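PDB 6MLY: bifunctional GH43-CE protein from Bacteroides eggerthii, which probably acts as a bifunctional xylan-degrading enzyme, joining a family 43 glycoside hydrolase, likely a beta-xylosidase, to a carbohydrate esterase. Local coordinates for residues R488-F492 with F505-I510; G397-F401 with F444-C448. The contacts are given in a common frame with arbitrary orientation. Residue numbers count along the deposited sequence, not the author numbering.

In the fold
Both contacts lie in the concanavalin A-like beta-sandwich, and each joins its two sheets across the core. Strands 488-491 and 395-401 are antiparallel neighbours in one sheet, where R488 O to F401 N (2.8 Å) and A490 O to S399 N (2.9 Å) are probable hydrogen bonds. In the facing sheet, strand 378-386 separates 502-511 of contact 1 from 441-449 of contact 2. With centres about 8 Å apart, the contacts form one continuous apolar layer, joined where F489 CE1 meets L400 CD2 at 3.4 Å. This packing is remote from both D143, predicted to tune the pKa of the glycosidase's catalytic Glu, and the sodium site that includes T639 and D722.

Contact 1. Residues R488-F492 with F505-I510; sequences RFALF and FDYFKI
Two strands, 488-491 and 505-510, extended except at D506, face each other across a sandwich core, nearly antiparallel (171°) with axes 10.0 Å apart at their closest. L491 lies opposite F505 (CA to CA 8.5 Å) and F489 opposite I510 (9.3 Å); no hydrogen bonds span the gap, which apolar side chains fill. L491, with chi1 m and chi2 near -140°, is central: its CD1 reaches F505 CD1 at 3.3 Å and its CD2 F508 CD1 at 3.8 Å, while its CB sits over a face of the F505 ring. F505 (chi1 m) also brings CZ within 3.6 Å of F492 O, edge-on. D506 takes a helical backbone conformation (-71/-43), so F505 and F508, three residues apart, both point inward. F508 (chi1 t) places CE1 3.9 Å from F489 CB, their rings oblique at 57°. F489 CE2 in turn touches I510 CD1 at 3.5 Å. Such aromatic and aliphatic interdigitation between face-to-face sheets is typical of the concanavalin A-like beta-sandwich.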
loop_
_atom_site.group_PDB
_atom_site.type_symbol
_atom_site.label_atom_id
_atom_site.label_comp_id
_atom_site.label_asym_id
_atom_site.label_seq_id
_atom_site.Cartn_x
_atom_site.Cartn_y
_atom_site.Cartn_z
ATOM N N ARG A 488 -5.973 7.661 2.199
ATOM C CA ARG A 488 -7.012 7.474 3.188
ATOM C C ARG A 488 -7.626 6.076 3.029
ATOM O O ARG A 488 -7.724 5.549 1.919
ATOM C CB ARG A 488 -8.066 8.574 3.030
ATOM C CG ARG A 488 -7.613 9.955 3.481
ATOM C CD ARG A 488 -8.730 10.981 3.361
ATOM N NE ARG A 488 -8.458 12.217 4.090
ATOM C CZ ARG A 488 -8.908 12.502 5.311
ATOM N NH1 ARG A 488 -9.748 11.685 5.925
ATOM N NH2 ARG A 488 -8.516 13.611 5.916
ATOM N N PHE A 489 -8.015 5.483 4.162
ATOM C CA PHE A 489 -8.960 4.384 4.186
ATOM C C PHE A 489 -10.300 4.913 3.669
ATOM O O PHE A 489 -10.636 6.068 3.896
ATOM C CB PHE A 489 -9.070 3.794 5.595
ATOM C CG PHE A 489 -7.804 3.141 6.086
ATOM C CD1 PHE A 489 -7.312 2.002 5.470
ATOM C CD2 PHE A 489 -7.101 3.662 7.159
ATOM C CE1 PHE A 489 -6.144 1.402 5.917
ATOM C CE2 PHE A 489 -5.934 3.061 7.604
ATOM C CZ PHE A 489 -5.453 1.936 6.980
ATOM N N ALA A 490 -11.048 4.062 2.961
ATOM C CA ALA A 490 -12.243 4.485 2.242
ATOM C C ALA A 490 -13.277 3.352 2.209
ATOM O O ALA A 490 -13.003 2.283 1.653
ATOM C CB ALA A 490 -11.855 4.918 0.849
ATOM N N LEU A 491 -14.447 3.592 2.821
ATOM C CA LEU A 491 -15.626 2.751 2.625
ATOM C C LEU A 491 -16.332 3.251 1.361
ATOM O O LEU A 491 -16.581 4.443 1.244
ATOM C CB LEU A 491 -16.578 2.826 3.827
ATOM C CG LEU A 491 -15.993 2.634 5.228
ATOM C CD1 LEU A 491 -16.931 1.801 6.090
ATOM C CD2 LEU A 491 -14.614 2.002 5.213
ATOM N N PHE A 492 -16.649 2.341 0.429
ATOM C CA PHE A 492 -17.301 2.720 -0.829
ATOM C C PHE A 492 -18.380 1.697 -1.206
ATOM O O PHE A 492 -18.455 0.622 -0.622
ATOM C CB PHE A 492 -16.264 2.890 -1.943
ATOM C CG PHE A 492 -15.559 1.629 -2.373
ATOM C CD1 PHE A 492 -14.389 1.217 -1.752
ATOM C CD2 PHE A 492 -16.049 0.866 -3.423
ATOM C CE1 PHE A 492 -13.736 0.066 -2.164
ATOM C CE2 PHE A 492 -15.396 -0.288 -3.831
ATOM C CZ PHE A 492 -14.242 -0.688 -3.198
ATOM N N PHE A 505 -22.378 -1.863 6.460
ATOM C CA PHE A 505 -21.097 -2.008 7.153
ATOM C C PHE A 505 -21.361 -2.079 8.660
ATOM O O PHE A 505 -21.926 -1.136 9.227
ATOM C CB PHE A 505 -20.169 -0.826 6.869
ATOM C CG PHE A 505 -19.726 -0.674 5.436
ATOM C CD1 PHE A 505 -18.436 -1.003 5.052
ATOM C CD2 PHE A 505 -20.589 -0.172 4.474
ATOM C CE1 PHE A 505 -18.020 -0.837 3.741
ATOM C CE2 PHE A 505 -20.174 -0.017 3.161
ATOM C CZ PHE A 505 -18.891 -0.350 2.795
ATOM N N ASP A 506 -20.966 -3.192 9.295
ATOM C CA ASP A 506 -21.192 -3.382 10.735
ATOM C C ASP A 506 -20.261 -2.452 11.524
ATOM O O ASP A 506 -20.688 -1.832 12.502
ATOM C CB ASP A 506 -21.005 -4.842 11.166
ATOM C CG ASP A 506 -21.432 -5.121 12.602
ATOM O OD1 ASP A 506 -22.245 -4.336 13.147
ATOM O OD2 ASP A 506 -20.945 -6.118 13.171
ATOM N N TYR A 507 -18.995 -2.375 11.085
ATOM C CA TYR A 507 -17.959 -1.622 11.777
ATOM C C TYR A 507 -16.832 -1.234 10.810
ATOM O O TYR A 507 -16.697 -1.789 9.720
ATOM C CB TYR A 507 -17.412 -2.423 12.967
ATOM C CG TYR A 507 -16.580 -3.634 12.623
ATOM C CD1 TYR A 507 -15.233 -3.524 12.316
ATOM C CD2 TYR A 507 -17.133 -4.903 12.633
ATOM C CE1 TYR A 507 -14.462 -4.636 12.013
ATOM C CE2 TYR A 507 -16.378 -6.026 12.329
ATOM C CZ TYR A 507 -15.037 -5.895 12.017
ATOM O OH TYR A 507 -14.298 -7.005 11.713
ATOM N N PHE A 508 -16.048 -0.235 11.230
ATOM C CA PHE A 508 -14.702 0.004 10.732
ATOM C C PHE A 508 -13.753 -0.088 11.927
ATOM O O PHE A 508 -14.078 0.376 13.010
ATOM C CB PHE A 508 -14.593 1.359 10.026
ATOM C CG PHE A 508 -13.186 1.783 9.683
ATOM C CD1 PHE A 508 -12.627 1.475 8.451
ATOM C CD2 PHE A 508 -12.415 2.487 10.593
ATOM C CE1 PHE A 508 -11.331 1.860 8.140
ATOM C CE2 PHE A 508 -11.121 2.873 10.280
ATOM C CZ PHE A 508 -10.578 2.555 9.055
ATOM N N LYS A 509 -12.597 -0.719 11.718
ATOM C CA LYS A 509 -11.627 -0.943 12.775
ATOM C C LYS A 509 -10.254 -0.536 12.244
ATOM O O LYS A 509 -9.915 -0.879 11.115
ATOM C CB LYS A 509 -11.649 -2.409 13.225
ATOM C CG LYS A 509 -11.500 -2.629 14.725
ATOM C CD LYS A 509 -10.183 -3.253 15.129
ATOM C CE LYS A 509 -10.137 -4.737 14.854
ATOM N NZ LYS A 509 -8.989 -5.365 15.544
ATOM N N ILE A 510 -9.500 0.206 13.063
ATOM C CA ILE A 510 -8.167 0.673 12.704
ATOM C C ILE A 510 -7.233 0.482 13.904
ATOM O O ILE A 510 -7.611 0.753 15.051
ATOM C CB ILE A 510 -8.192 2.134 12.216
ATOM C CG1 ILE A 510 -6.846 2.545 11.615
ATOM C CG2 ILE A 510 -8.628 3.082 13.327
ATOM C CD1 ILE A 510 -6.876 3.858 10.874
#

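Contact 2. Residues G397-F401 with F444-C448; sequences GLSLF and FKAEC
Strands 397-401 and 444-448, both extended, run almost parallel (8°) in opposing sheets of the sandwich, with an axis separation of 7.4 Å at closest approach. L398 lies nearest F444 (CA to CA 6.7 Å) and L400 nearest A446 (7.3 Å), and the interface is purely one of packing. F444 (chi1 m) begins the run: its CB is 4.3 Å from L398 CB, and its ring extends beside G397, with F444 CE2 4.5 Å from G397 CA. K445 turns its CB away, its ammonium group making cation-pi contacts with W468 and Y460, but its backbone C lies 4.0 Å from L398 CD2. A446 points its CB between the two leucines, 3.5 Å from L398 CD2 and 4.0 Å from L400 CD2. L398 is t,p and L400 m,t. E447 offers only its carbonyl, E447 O to L400 CD1 being 3.8 Å, while its carboxylate hydrogen-bonds Y460 and S515. C448 (chi1 m) points back inward, placing SG 3.7 Å from L400 CD2. Within its sheet, strand 395-401 lies between 488-491 and 406-411; facing it, strand 441-449 is flanked by 378-386 and 456-462, whose F459 packs against both L400 and A446.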
loop_
_atom_site.group_PDB
_atom_site.type_symbol
_atom_site.label_atom_id
_atom_site.label_comp_id
_atom_site.label_asym_id
_atom_site.label_seq_id
_atom_site.Cartn_x
_atom_site.Cartn_y
_atom_site.Cartn_z
ATOM N N GLY A 397 -16.570 -2.014 -1.067
ATOM C CA GLY A 397 -15.511 -2.588 -0.251
ATOM C C GLY A 397 -14.717 -1.538 0.508
ATOM O O GLY A 397 -15.257 -0.502 0.907
ATOM N N LEU A 398 -13.427 -1.835 0.708
ATOM C CA LEU A 398 -12.464 -0.980 1.407
ATOM C C LEU A 398 -11.381 -0.560 0.403
ATOM O O LEU A 398 -11.016 -1.352 -0.468
ATOM C CB LEU A 398 -11.865 -1.774 2.574
ATOM C CG LEU A 398 -10.899 -1.017 3.482
ATOM C CD1 LEU A 398 -11.656 -0.071 4.400
ATOM C CD2 LEU A 398 -10.059 -1.984 4.302
ATOM N N SER A 399 -10.896 0.684 0.517
ATOM C CA SER A 399 -9.883 1.209 -0.405
ATOM C C SER A 399 -8.785 1.957 0.358
ATOM O O SER A 399 -9.056 2.613 1.356
ATOM C CB SER A 399 -10.505 2.098 -1.452
ATOM O OG SER A 399 -9.510 2.854 -2.135
ATOM N N LEU A 400 -7.544 1.817 -0.124
ATOM C CA LEU A 400 -6.485 2.781 0.110
ATOM C C LEU A 400 -6.541 3.774 -1.051
ATOM O O LEU A 400 -6.279 3.401 -2.195
ATOM C CB LEU A 400 -5.130 2.069 0.191
ATOM C CG LEU A 400 -5.014 1.019 1.295
ATOM C CD1 LEU A 400 -3.689 0.276 1.219
ATOM C CD2 LEU A 400 -5.190 1.639 2.669
ATOM N N PHE A 401 -6.914 5.023 -0.736
ATOM C CA PHE A 401 -7.553 5.910 -1.701
ATOM C C PHE A 401 -6.672 7.124 -2.026
ATOM O O PHE A 401 -6.382 7.948 -1.159
ATOM C CB PHE A 401 -8.919 6.347 -1.168
ATOM C CG PHE A 401 -9.685 7.254 -2.096
ATOM C CD1 PHE A 401 -10.428 6.730 -3.144
ATOM C CD2 PHE A 401 -9.665 8.630 -1.919
ATOM C CE1 PHE A 401 -11.131 7.564 -3.999
ATOM C CE2 PHE A 401 -10.371 9.465 -2.772
ATOM C CZ PHE A 401 -11.103 8.932 -3.809
ATOM N N PHE A 444 -12.993 -7.516 5.189
ATOM C CA PHE A 444 -11.857 -6.980 4.426
ATOM C C PHE A 444 -10.865 -6.295 5.373
ATOM O O PHE A 444 -11.241 -5.815 6.441
ATOM C CB PHE A 444 -12.312 -5.990 3.351
ATOM C CG PHE A 444 -13.169 -6.588 2.264
ATOM C CD1 PHE A 444 -12.622 -7.433 1.310
ATOM C CD2 PHE A 444 -14.522 -6.307 2.192
ATOM C CE1 PHE A 444 -13.411 -7.979 0.310
ATOM C CE2 PHE A 444 -15.312 -6.854 1.191
ATOM C CZ PHE A 444 -14.754 -7.687 0.251
ATOM N N LYS A 445 -9.602 -6.258 4.937
ATOM C CA LYS A 445 -8.487 -5.679 5.678
ATOM C C LYS A 445 -7.539 -5.023 4.666
ATOM O O LYS A 445 -7.388 -5.503 3.548
ATOM C CB LYS A 445 -7.797 -6.768 6.510
ATOM C CG LYS A 445 -6.638 -6.314 7.393
ATOM C CD LYS A 445 -6.382 -7.219 8.599
ATOM C CE LYS A 445 -5.765 -8.555 8.240
ATOM N NZ LYS A 445 -5.455 -9.368 9.442
ATOM N N ALA A 446 -6.936 -3.903 5.064
ATOM C CA ALA A 446 -5.961 -3.192 4.248
ATOM C C ALA A 446 -4.804 -2.750 5.147
ATOM O O ALA A 446 -5.021 -1.997 6.082
ATOM C CB ALA A 446 -6.620 -2.016 3.570
ATOM N N GLU A 447 -3.599 -3.254 4.860
ATOM C CA GLU A 447 -2.390 -2.955 5.628
ATOM C C GLU A 447 -1.582 -1.876 4.900
ATOM O O GLU A 447 -1.686 -1.731 3.681
ATOM C CB GLU A 447 -1.530 -4.207 5.813
ATOM C CG GLU A 447 -2.217 -5.324 6.583
ATOM C CD GLU A 447 -1.279 -6.418 7.064
ATOM O OE1 GLU A 447 -0.632 -7.056 6.204
ATOM O OE2 GLU A 447 -1.187 -6.615 8.300
ATOM N N CYS A 448 -0.783 -1.134 5.676
ATOM C CA CYS A 448 0.079 -0.059 5.182
ATOM C C CYS A 448 1.446 -0.137 5.872
ATOM O O CYS A 448 1.525 -0.116 7.106
ATOM C CB CYS A 448 -0.514 1.319 5.467
ATOM S SG CYS A 448 -2.032 1.692 4.542
#